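Local coordinates for protein putative methyltransferase from antibiotic biosynthesis pathway (Anabaena variabilis ATCC 29413, PDB 3EGE) that probably acts as an S-adenosylmethionine-dependent methyltransferase, at residues A[124-136]-A[152-165]. Residues are numbered along the deposited sequence; the frame is centred on the assembly and turned at random.
Sequences GTIVLLTFDIRLA and ALRFLPLDEQINLL
Strand 126-131 of the central sheet and the residues that follow it pack on the start of helix 158-169 and on the 152-157 connection before it, where Gln161 grips Thr130 and Phe131 through both halves of its amide. Thr130 OG1 donates to Gln161 OE1 (2.7 Å), while Gln161 NE2 gives a nearly straight bond to Phe131 O (3.0 Å) and a second to Leu156 O; together these bonds fix the rotation of the amide. Water 1 donates to the same two carbonyls. Toward the start of the strand, Leu128 and Leu165 meet tip to tip, and Phe114 of helix 110-120 touches both.

Next along the chain, Asp132 has its CG anti to the backbone N (chi1 -174°), and its OD2 accepts a hydrogen bond from Leu158 N (2.9 Å), which comes from above the carboxylate plane, just after the N-cap Pro157. OD1 closes an Asx turn with Arg134 N and forms a salt bridge with Arg134 NE. The guanidinium, roofed on one face by Pro157 CG, points NH2 at Phe155 O (2.7 Å) in its own plane. Ile133 CB rests on Ala152 CB (3.8 Å). Phe155 packs obliquely against Phe131, their planes at 47°. Such helix-on-sheet packing on the last parallel strand, bordered by antiparallel 252-258, with the polar contacts near its C-terminal end, is consistent with a Rossmann-like methyltransferase fold.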
ATOM      1  N   GLY A 124      -9.234  11.741  15.973  1.00 65.61           N
ATOM      2  CA  GLY A 124      -9.506  10.702  14.987  1.00 66.76           C
ATOM      3  C   GLY A 124      -8.666   9.446  15.106  1.00 67.70           C
ATOM      4  O   GLY A 124      -8.066   9.160  16.154  1.00 68.18           O
ATOM      5  N   THR A 125      -8.601   8.732  13.982  1.00 68.00           N
ATOM      6  CA  THR A 125      -7.995   7.428  13.910  1.00 67.34           C
ATOM      7  C   THR A 125      -6.805   7.364  12.941  1.00 66.62           C
ATOM      8  O   THR A 125      -6.685   8.167  11.997  1.00 66.16           O
ATOM      9  CB  THR A 125      -9.075   6.347  13.540  1.00 67.57           C
ATOM     10  OG1 THR A 125      -9.390   6.420  12.157  1.00 70.18           O
ATOM     11  CG2 THR A 125     -10.377   6.518  14.378  1.00 63.00           C
ATOM     12  N   ILE A 126      -5.921   6.413  13.249  1.00 66.52           N
ATOM     13  CA  ILE A 126      -4.758   6.076  12.460  1.00 67.77           C
ATOM     14  C   ILE A 126      -5.232   4.872  11.618  1.00 68.06           C
ATOM     15  O   ILE A 126      -5.753   3.908  12.178  1.00 68.88           O
ATOM     16  CB  ILE A 126      -3.532   5.748  13.355  1.00 67.88           C
ATOM     17  CG1 ILE A 126      -3.119   6.993  14.184  1.00 69.01           C
ATOM     18  CG2 ILE A 126      -2.367   5.293  12.499  1.00 65.74           C
ATOM     19  CD1 ILE A 126      -1.969   6.750  15.176  1.00 68.14           C
ATOM     20  N   VAL A 127      -5.137   4.991  10.295  1.00 67.32           N
ATOM     21  CA  VAL A 127      -5.534   3.950   9.350  1.00 67.94           C
ATOM     22  C   VAL A 127      -4.293   3.560   8.514  1.00 68.15           C
ATOM     23  O   VAL A 127      -3.800   4.355   7.734  1.00 66.24           O
ATOM     24  CB  VAL A 127      -6.677   4.448   8.407  1.00 68.36           C
ATOM     25  CG1 VAL A 127      -7.114   3.323   7.404  1.00 65.74           C
ATOM     26  CG2 VAL A 127      -7.873   4.963   9.225  1.00 67.37           C
ATOM     27  N   LEU A 128      -3.806   2.332   8.689  1.00 69.14           N
ATOM     28  CA  LEU A 128      -2.641   1.821   7.950  1.00 69.22           C
ATOM     29  C   LEU A 128      -3.076   0.700   7.001  1.00 68.85           C
ATOM     30  O   LEU A 128      -3.679  -0.237   7.457  1.00 68.56           O
ATOM     31  CB  LEU A 128      -1.588   1.271   8.940  1.00 69.04           C
ATOM     32  CG  LEU A 128      -1.150   2.194  10.100  1.00 70.16           C
ATOM     33  CD1 LEU A 128      -0.086   1.503  10.996  1.00 67.94           C
ATOM     34  CD2 LEU A 128      -0.631   3.533   9.597  1.00 68.01           C
ATOM     35  N   LEU A 129      -2.822   0.833   5.694  1.00 69.22           N
ATOM     36  CA  LEU A 129      -3.015  -0.273   4.742  1.00 68.78           C
ATOM     37  C   LEU A 129      -1.615  -0.865   4.658  1.00 68.55           C
ATOM     38  O   LEU A 129      -0.676  -0.210   4.189  1.00 67.76           O
ATOM     39  CB  LEU A 129      -3.518   0.122   3.352  1.00 69.06           C
ATOM     40  CG  LEU A 129      -3.720  -1.067   2.371  1.00 70.07           C
ATOM     41  CD1 LEU A 129      -4.652  -2.168   2.940  1.00 67.31           C
ATOM     42  CD2 LEU A 129      -4.224  -0.620   0.996  1.00 68.12           C
ATOM     43  N   THR A 130      -1.502  -2.101   5.147  1.00 67.84           N
ATOM     44  CA  THR A 130      -0.243  -2.825   5.254  1.00 66.07           C
ATOM     45  C   THR A 130      -0.471  -4.278   4.832  1.00 65.32           C
ATOM     46  O   THR A 130      -1.483  -4.604   4.221  1.00 64.93           O
ATOM     47  CB  THR A 130       0.324  -2.680   6.708  1.00 65.95           C
ATOM     48  OG1 THR A 130       1.625  -3.266   6.810  1.00 62.40           O
ATOM     49  CG2 THR A 130      -0.633  -3.286   7.753  1.00 63.32           C
ATOM     50  N   PHE A 131       0.486  -5.137   5.141  1.00 65.56           N
ATOM     51  CA  PHE A 131       0.420  -6.524   4.768  1.00 65.70           C
ATOM     52  C   PHE A 131       1.288  -7.439   5.642  1.00 66.12           C
ATOM     53  O   PHE A 131       2.211  -7.000   6.351  1.00 65.35           O
ATOM     54  CB  PHE A 131       0.908  -6.673   3.298  1.00 65.82           C
ATOM     55  CG  PHE A 131       2.363  -6.314   3.112  1.00 63.63           C
ATOM     56  CD1 PHE A 131       2.745  -4.987   2.925  1.00 70.96           C
ATOM     57  CD2 PHE A 131       3.353  -7.281   3.191  1.00 68.16           C
ATOM     58  CE1 PHE A 131       4.091  -4.630   2.801  1.00 67.84           C
ATOM     59  CE2 PHE A 131       4.707  -6.940   3.064  1.00 64.54           C
ATOM     60  CZ  PHE A 131       5.076  -5.612   2.871  1.00 68.26           C
ATOM     61  N   ASP A 132       0.975  -8.727   5.507  1.00 66.19           N
ATOM     62  CA  ASP A 132       1.768  -9.818   6.008  1.00 63.97           C
ATOM     63  C   ASP A 132       1.631 -10.997   5.003  1.00 63.64           C
ATOM     64  O   ASP A 132       0.618 -11.708   4.980  1.00 63.54           O
ATOM     65  CB  ASP A 132       1.342 -10.204   7.402  1.00 65.05           C
ATOM     66  CG  ASP A 132       2.243 -11.246   8.015  1.00 64.37           C
ATOM     67  OD1 ASP A 132       3.130 -11.794   7.300  1.00 61.63           O
ATOM     68  OD2 ASP A 132       2.056 -11.504   9.212  1.00 62.62           O
ATOM     69  N   ILE A 133       2.682 -11.211   4.215  1.00 63.59           N
ATOM     70  CA  ILE A 133       2.724 -12.292   3.210  1.00 63.27           C
ATOM     71  C   ILE A 133       2.528 -13.708   3.839  1.00 62.86           C
ATOM     72  O   ILE A 133       1.997 -14.610   3.187  1.00 62.31           O
ATOM     73  CB  ILE A 133       4.053 -12.225   2.364  1.00 63.00           C
ATOM     74  CG1 ILE A 133       3.893 -12.915   1.002  1.00 66.31           C
ATOM     75  CG2 ILE A 133       5.229 -12.826   3.154  1.00 56.33           C
ATOM     76  CD1 ILE A 133       2.930 -12.287   0.083  1.00 67.01           C
ATOM     77  N   ARG A 134       2.932 -13.860   5.108  1.00 63.21           N
ATOM     78  CA  ARG A 134       2.736 -15.076   5.904  1.00 64.14           C
ATOM     79  C   ARG A 134       1.258 -15.467   6.069  1.00 64.59           C
ATOM     80  O   ARG A 134       0.973 -16.633   6.395  1.00 63.97           O
ATOM     81  CB  ARG A 134       3.412 -14.955   7.308  1.00 64.16           C
ATOM     82  CG  ARG A 134       4.961 -14.973   7.298  1.00 68.43           C
ATOM     83  CD  ARG A 134       5.638 -14.448   8.588  1.00 63.70           C
ATOM     84  NE  ARG A 134       5.481 -13.039   8.485  1.00 76.00           N
ATOM     85  CZ  ARG A 134       6.398 -12.106   8.222  1.00 71.50           C
ATOM     86  NH1 ARG A 134       7.707 -12.301   8.243  1.00 70.95           N
ATOM     87  NH2 ARG A 134       5.942 -10.895   8.072  1.00 73.72           N
ATOM     88  N   LEU A 135       0.347 -14.491   5.901  1.00 65.65           N
ATOM     89  CA  LEU A 135      -1.114 -14.694   5.990  1.00 65.82           C
ATOM     90  C   LEU A 135      -1.786 -14.902   4.632  1.00 66.90           C
ATOM     91  O   LEU A 135      -2.985 -15.213   4.587  1.00 66.70           O
ATOM     92  CB  LEU A 135      -1.765 -13.490   6.663  1.00 66.54           C
ATOM     93  CG  LEU A 135      -1.287 -13.138   8.074  1.00 64.95           C
ATOM     94  CD1 LEU A 135      -1.906 -11.805   8.501  1.00 56.45           C
ATOM     95  CD2 LEU A 135      -1.627 -14.274   9.005  1.00 56.36           C
ATOM     96  N   ALA A 136      -1.024 -14.735   3.542  1.00 66.19           N
ATOM     97  CA  ALA A 136      -1.540 -14.914   2.202  1.00 66.11           C
ATOM     98  C   ALA A 136      -1.770 -16.408   1.855  1.00 68.44           C
ATOM     99  O   ALA A 136      -1.138 -17.341   2.410  1.00 68.21           O
ATOM    100  CB  ALA A 136      -0.599 -14.257   1.173  1.00 63.38           C
ATOM    101  N   ALA A 152       8.512  -9.094   0.354  1.00 64.79           N
ATOM    102  CA  ALA A 152       7.392  -8.975   1.269  1.00 63.93           C
ATOM    103  C   ALA A 152       7.693  -9.660   2.613  1.00 65.66           C
ATOM    104  O   ALA A 152       7.348  -9.143   3.675  1.00 65.68           O
ATOM    105  CB  ALA A 152       6.112  -9.555   0.625  1.00 62.35           C
ATOM    106  N   LEU A 153       8.369 -10.807   2.557  1.00 65.86           N
ATOM    107  CA  LEU A 153       8.701 -11.577   3.755  1.00 65.94           C
ATOM    108  C   LEU A 153       9.712 -10.890   4.688  1.00 65.34           C
ATOM    109  O   LEU A 153       9.823 -11.272   5.855  1.00 65.61           O
ATOM    110  CB  LEU A 153       9.145 -13.006   3.359  1.00 65.88           C
ATOM    111  CG  LEU A 153       9.288 -14.073   4.440  1.00 65.13           C
ATOM    112  CD1 LEU A 153       7.946 -14.364   5.093  1.00 59.20           C
ATOM    113  CD2 LEU A 153       9.923 -15.333   3.858  1.00 65.81           C
ATOM    114  N   ARG A 154      10.432  -9.884   4.189  1.00 67.05           N
ATOM    115  CA  ARG A 154      11.351  -9.078   5.013  1.00 68.69           C
ATOM    116  C   ARG A 154      10.637  -8.272   6.088  1.00 66.90           C
ATOM    117  O   ARG A 154      11.198  -8.055   7.146  1.00 68.10           O
ATOM    118  CB  ARG A 154      12.221  -8.138   4.156  1.00 69.74           C
ATOM    119  CG  ARG A 154      13.295  -8.876   3.361  1.00 74.42           C
ATOM    120  CD  ARG A 154      14.335  -7.936   2.724  1.00 75.93           C
ATOM    121  NE  ARG A 154      13.882  -7.266   1.494  1.00 91.28           N
ATOM    122  CZ  ARG A 154      13.339  -6.036   1.384  1.00 97.60           C
ATOM    123  NH1 ARG A 154      13.115  -5.237   2.444  1.00106.31           N
ATOM    124  NH2 ARG A 154      13.002  -5.584   0.173  1.00 93.42           N
ATOM    125  N   PHE A 155       9.406  -7.858   5.835  1.00 65.92           N
ATOM    126  CA  PHE A 155       8.660  -7.048   6.785  1.00 66.58           C
ATOM    127  C   PHE A 155       8.066  -7.875   7.929  1.00 68.31           C
ATOM    128  O   PHE A 155       7.944  -9.057   7.808  1.00 69.73           O
ATOM    129  CB  PHE A 155       7.595  -6.217   6.038  1.00 66.16           C
ATOM    130  CG  PHE A 155       6.986  -5.106   6.860  1.00 64.81           C
ATOM    131  CD1 PHE A 155       7.795  -4.232   7.631  1.00 64.78           C
ATOM    132  CD2 PHE A 155       5.606  -4.891   6.833  1.00 65.25           C
ATOM    133  CE1 PHE A 155       7.223  -3.225   8.411  1.00 60.35           C
ATOM    134  CE2 PHE A 155       5.038  -3.864   7.571  1.00 63.07           C
ATOM    135  CZ  PHE A 155       5.853  -3.033   8.367  1.00 63.02           C
ATOM    136  N   LEU A 156       7.770  -7.219   9.047  1.00 69.03           N
ATOM    137  CA  LEU A 156       7.253  -7.811  10.260  1.00 68.86           C
ATOM    138  C   LEU A 156       5.904  -8.525  10.162  1.00 67.92           C
ATOM    139  O   LEU A 156       5.035  -8.119   9.390  1.00 66.64           O
ATOM    140  CB  LEU A 156       7.010  -6.714  11.309  1.00 69.69           C
ATOM    141  CG  LEU A 156       8.136  -5.876  11.873  1.00 74.89           C
ATOM    142  CD1 LEU A 156       7.524  -4.817  12.781  1.00 73.80           C
ATOM    143  CD2 LEU A 156       9.133  -6.755  12.605  1.00 74.18           C
ATOM    144  N   PRO A 157       5.720  -9.586  10.972  1.00 67.31           N
ATOM    145  CA  PRO A 157       4.409 -10.207  11.114  1.00 68.52           C
ATOM    146  C   PRO A 157       3.328  -9.194  11.573  1.00 68.67           C
ATOM    147  O   PRO A 157       3.643  -8.248  12.309  1.00 68.10           O
ATOM    148  CB  PRO A 157       4.639 -11.242  12.226  1.00 67.69           C
ATOM    149  CG  PRO A 157       6.058 -11.608  12.074  1.00 66.02           C
ATOM    150  CD  PRO A 157       6.740 -10.318  11.747  1.00 66.97           C
ATOM    151  N   LEU A 158       2.081  -9.414  11.150  1.00 68.71           N
ATOM    152  CA  LEU A 158       0.964  -8.514  11.471  1.00 69.19           C
ATOM    153  C   LEU A 158       0.810  -8.267  12.977  1.00 69.61           C
ATOM    154  O   LEU A 158       0.526  -7.146  13.384  1.00 69.64           O
ATOM    155  CB  LEU A 158      -0.363  -9.048  10.906  1.00 70.14           C
ATOM    156  CG  LEU A 158      -1.534  -8.046  10.844  1.00 68.26           C
ATOM    157  CD1 LEU A 158      -1.283  -7.004   9.747  1.00 64.21           C
ATOM    158  CD2 LEU A 158      -2.834  -8.804  10.602  1.00 68.88           C
ATOM    159  N   ASP A 159       1.000  -9.309  13.783  1.00 69.04           N
ATOM    160  CA  ASP A 159       0.914  -9.200  15.249  1.00 69.88           C
ATOM    161  C   ASP A 159       1.957  -8.259  15.843  1.00 68.90           C
ATOM    162  O   ASP A 159       1.630  -7.498  16.748  1.00 66.81           O
ATOM    163  CB  ASP A 159       0.972 -10.598  15.917  1.00 70.53           C
ATOM    164  CG  ASP A 159      -0.314 -11.403  15.714  1.00 77.93           C
ATOM    165  OD1 ASP A 159      -1.345 -10.822  15.262  1.00 82.49           O
ATOM    166  OD2 ASP A 159      -0.308 -12.631  16.032  1.00 89.62           O
ATOM    167  N   GLU A 160       3.192  -8.315  15.332  1.00 69.99           N
ATOM    168  CA  GLU A 160       4.255  -7.382  15.749  1.00 72.86           C
ATOM    169  C   GLU A 160       3.880  -5.937  15.384  1.00 71.30           C
ATOM    170  O   GLU A 160       4.031  -5.032  16.211  1.00 70.72           O
ATOM    171  CB  GLU A 160       5.628  -7.770  15.172  1.00 73.07           C
ATOM    172  CG  GLU A 160       6.138  -9.108  15.774  1.00 79.58           C
ATOM    173  CD  GLU A 160       7.564  -9.532  15.340  1.00 78.46           C
ATOM    174  OE1 GLU A 160       8.395  -8.656  15.000  1.00 92.14           O
ATOM    175  OE2 GLU A 160       7.857 -10.759  15.380  1.00 89.89           O
ATOM    176  N   GLN A 161       3.329  -5.755  14.182  1.00 70.60           N
ATOM    177  CA  GLN A 161       2.892  -4.438  13.699  1.00 70.76           C
ATOM    178  C   GLN A 161       1.799  -3.876  14.598  1.00 70.25           C
ATOM    179  O   GLN A 161       1.902  -2.714  15.050  1.00 69.83           O
ATOM    180  CB  GLN A 161       2.378  -4.489  12.256  1.00 71.24           C
ATOM    181  CG  GLN A 161       3.403  -4.904  11.208  1.00 71.26           C
ATOM    182  CD  GLN A 161       2.791  -4.976   9.819  1.00 70.74           C
ATOM    183  OE1 GLN A 161       2.170  -4.016   9.351  1.00 70.01           O
ATOM    184  NE2 GLN A 161       2.984  -6.105   9.142  1.00 64.37           N
ATOM    185  N   ILE A 162       0.782  -4.710  14.857  1.00 68.03           N
ATOM    186  CA  ILE A 162      -0.337  -4.354  15.734  1.00 67.88           C
ATOM    187  C   ILE A 162       0.185  -3.960  17.121  1.00 69.91           C
ATOM    188  O   ILE A 162      -0.184  -2.919  17.649  1.00 68.02           O
ATOM    189  CB  ILE A 162      -1.371  -5.507  15.873  1.00 67.44           C
ATOM    190  CG1 ILE A 162      -2.133  -5.699  14.551  1.00 68.73           C
ATOM    191  CG2 ILE A 162      -2.399  -5.210  17.018  1.00 64.54           C
ATOM    192  CD1 ILE A 162      -2.943  -7.019  14.470  1.00 65.16           C
ATOM    193  N   ASN A 163       1.039  -4.813  17.688  1.00 71.61           N
ATOM    194  CA  ASN A 163       1.653  -4.565  18.995  1.00 71.51           C
ATOM    195  C   ASN A 163       2.458  -3.231  19.057  1.00 70.68           C
ATOM    196  O   ASN A 163       2.294  -2.488  20.005  1.00 68.50           O
ATOM    197  CB  ASN A 163       2.517  -5.778  19.389  1.00 71.61           C
ATOM    198  CG  ASN A 163       3.145  -5.647  20.772  1.00 78.84           C
ATOM    199  OD1 ASN A 163       2.600  -4.999  21.682  1.00 86.99           O
ATOM    200  ND2 ASN A 163       4.297  -6.286  20.946  1.00 85.71           N
ATOM    201  N   LEU A 164       3.300  -2.941  18.049  1.00 71.15           N
ATOM    202  CA  LEU A 164       4.110  -1.704  18.044  1.00 71.13           C
ATOM    203  C   LEU A 164       3.235  -0.461  17.972  1.00 70.77           C
ATOM    204  O   LEU A 164       3.531   0.543  18.614  1.00 71.28           O
ATOM    205  CB  LEU A 164       5.148  -1.672  16.908  1.00 72.06           C
ATOM    206  CG  LEU A 164       6.382  -2.585  16.964  1.00 73.85           C
ATOM    207  CD1 LEU A 164       7.199  -2.372  15.704  1.00 75.89           C
ATOM    208  CD2 LEU A 164       7.254  -2.336  18.183  1.00 76.39           C
ATOM    209  N   LEU A 165       2.156  -0.538  17.199  1.00 70.15           N
ATOM    210  CA  LEU A 165       1.224   0.565  17.072  1.00 69.63           C
ATOM    211  C   LEU A 165       0.504   0.754  18.393  1.00 70.23           C
ATOM    212  O   LEU A 165       0.495   1.857  18.946  1.00 68.91           O
ATOM    213  CB  LEU A 165       0.217   0.312  15.932  1.00 69.50           C
ATOM    214  CG  LEU A 165      -0.716   1.484  15.538  1.00 70.32           C
ATOM    215  CD1 LEU A 165       0.090   2.737  15.188  1.00 63.32           C
ATOM    216  CD2 LEU A 165      -1.646   1.065  14.367  1.00 68.43           C
TER
HETATM  217  O   HOH W   1       4.606  -8.012   6.878  1.00 50.75           O
HETATM  218  O   HOH W   2       5.271 -10.148   5.033  1.00 54.25           O